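Local coordinates for hypothetical protein PH0495 (Pyrococcus horikoshii, PDB 1X3L), which phosphorylates D-glycerate to 2-phosphoglycerate, using ATP and magnesium, and also accepts other nucleotides or pyrophosphate as phosphate donor, at residues A[26-31]-A[64-69]. Residues are numbered along the deposited sequence; the frame is centred on the assembly and turned at random.
Sequences AVLNAV and ARAIED
Ala66 meets both Val27 and Leu28, and with Ile67 it carries the contact between helices 23-30 and 60-70. The two short helical segments run in roughly the same direction, 42° apart, with their axes 9.1 Å from each other at closest approach. The Ala66 methyl points toward helix 23-30. Its CB lies 3.6 Å from Val27 CB, and Val27 CG1 is equally near. Leu28 reaches the same alanine with one branch. Its CD2 is 4.0 Å from Ala66 CB and 3.8 Å from Ala66 O, so this one methyl touches both the alanine methyl and its carbonyl oxygen. Ile67 follows. Its CD1 touches Val27 CG1 at 3.7 Å, and the two side chains cross at about a right angle. Val27 holds CG1 opposite its own backbone N (chi1 171°), which lets this one methyl serve both Ala66 and Ile67. Asp69 hydrogen-bonds through OD2 to Tyr24 OH, a polar link at the margin of the apolar patch. Val27 also touches Leu192 and Ile265, on strands of the parallel sheet, so helix 23-30 packs against both helix 60-70 and that sheet. The contact between the segments is thus dispersive and largely buried; the CA atoms of Val27 and Ala66 are 6.3 Å apart, an approach the small alanine side chain probably permits.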
loop_
_atom_site.group_PDB
_atom_site.type_symbol
_atom_site.label_atom_id
_atom_site.label_comp_id
_atom_site.label_asym_id
_atom_site.label_seq_id
_atom_site.Cartn_x
_atom_site.Cartn_y
_atom_site.Cartn_z
ATOM N N ALA A 26 6.882 11.223 1.344
ATOM C CA ALA A 26 5.999 11.126 0.184
ATOM C C ALA A 26 5.107 12.357 0.056
ATOM O O ALA A 26 4.893 12.865 -1.050
ATOM C CB ALA A 26 5.146 9.864 0.270
ATOM N N VAL A 27 4.583 12.839 1.183
ATOM C CA VAL A 27 3.725 14.019 1.152
ATOM C C VAL A 27 4.512 15.239 0.686
ATOM O O VAL A 27 4.038 16.000 -0.157
ATOM C CB VAL A 27 3.102 14.323 2.541
ATOM C CG1 VAL A 27 2.393 15.681 2.510
ATOM C CG2 VAL A 27 2.113 13.223 2.921
ATOM N N LEU A 28 5.714 15.426 1.225
ATOM C CA LEU A 28 6.532 16.573 0.834
ATOM C C LEU A 28 6.985 16.489 -0.623
ATOM O O LEU A 28 7.106 17.514 -1.292
ATOM C CB LEU A 28 7.746 16.714 1.768
ATOM C CG LEU A 28 7.374 16.967 3.239
ATOM C CD1 LEU A 28 8.624 17.297 4.045
ATOM C CD2 LEU A 28 6.368 18.118 3.327
ATOM N N ASN A 29 7.232 15.275 -1.121
ATOM C CA ASN A 29 7.639 15.117 -2.518
ATOM C C ASN A 29 6.492 15.517 -3.441
ATOM O O ASN A 29 6.710 16.075 -4.518
ATOM C CB ASN A 29 8.012 13.664 -2.846
ATOM C CG ASN A 29 9.294 13.212 -2.172
ATOM O OD1 ASN A 29 10.212 14.003 -1.959
ATOM N ND2 ASN A 29 9.371 11.924 -1.856
ATOM N N ALA A 30 5.269 15.226 -3.008
ATOM C CA ALA A 30 4.077 15.505 -3.803
ATOM C C ALA A 30 3.491 16.899 -3.644
ATOM O O ALA A 30 3.017 17.488 -4.614
ATOM C CB ALA A 30 3.000 14.469 -3.485
ATOM N N VAL A 31 3.517 17.412 -2.422
ATOM C CA VAL A 31 2.942 18.714 -2.114
ATOM C C VAL A 31 3.977 19.815 -1.928
ATOM O O VAL A 31 4.768 19.781 -0.985
ATOM C CB VAL A 31 2.088 18.642 -0.821
ATOM C CG1 VAL A 31 1.328 19.941 -0.624
ATOM C CG2 VAL A 31 1.134 17.457 -0.888
ATOM N N ALA A 64 -0.049 13.764 8.329
ATOM C CA ALA A 64 -0.546 15.023 8.883
ATOM C C ALA A 64 0.604 15.939 9.289
ATOM O O ALA A 64 0.546 17.150 9.088
ATOM C CB ALA A 64 -1.439 14.746 10.092
ATOM N N ARG A 65 1.645 15.355 9.872
ATOM C CA ARG A 65 2.807 16.118 10.311
ATOM C C ARG A 65 3.463 16.838 9.130
ATOM O O ARG A 65 3.914 17.979 9.260
ATOM C CB ARG A 65 3.807 15.181 10.999
ATOM C CG ARG A 65 4.990 15.875 11.653
ATOM C CD ARG A 65 5.731 14.921 12.590
ATOM N NE ARG A 65 6.322 13.778 11.892
ATOM C CZ ARG A 65 7.468 13.815 11.214
ATOM N NH1 ARG A 65 8.165 14.943 11.135
ATOM N NH2 ARG A 65 7.916 12.722 10.608
ATOM N N ALA A 66 3.504 16.175 7.977
ATOM C CA ALA A 66 4.098 16.769 6.782
ATOM C C ALA A 66 3.306 18.003 6.345
ATOM O O ALA A 66 3.883 19.034 5.987
ATOM C CB ALA A 66 4.140 15.740 5.648
ATOM N N ILE A 67 1.983 17.897 6.367
ATOM C CA ILE A 67 1.142 19.020 5.973
ATOM C C ILE A 67 1.337 20.215 6.909
ATOM O O ILE A 67 1.436 21.356 6.452
ATOM C CB ILE A 67 -0.346 18.616 5.953
ATOM C CG1 ILE A 67 -0.584 17.574 4.856
ATOM C CG2 ILE A 67 -1.219 19.834 5.713
ATOM C CD1 ILE A 67 -0.292 18.077 3.457
ATOM N N GLU A 68 1.397 19.955 8.214
ATOM C CA GLU A 68 1.590 21.029 9.190
ATOM C C GLU A 68 2.955 21.698 9.045
ATOM O O GLU A 68 3.116 22.861 9.406
ATOM C CB GLU A 68 1.464 20.510 10.627
ATOM C CG GLU A 68 0.093 20.012 11.026
ATOM C CD GLU A 68 -0.023 19.811 12.528
ATOM O OE1 GLU A 68 0.865 19.163 13.122
ATOM O OE2 GLU A 68 -1.005 20.301 13.116
ATOM N N ASP A 69 3.939 20.967 8.527
ATOM C CA ASP A 69 5.274 21.536 8.369
ATOM C C ASP A 69 5.391 22.470 7.172
ATOM O O ASP A 69 6.362 23.222 7.065
ATOM C CB ASP A 69 6.336 20.434 8.257
ATOM C CG ASP A 69 6.495 19.642 9.545
ATOM O OD1 ASP A 69 6.259 20.213 10.631
ATOM O OD2 ASP A 69 6.870 18.452 9.473
#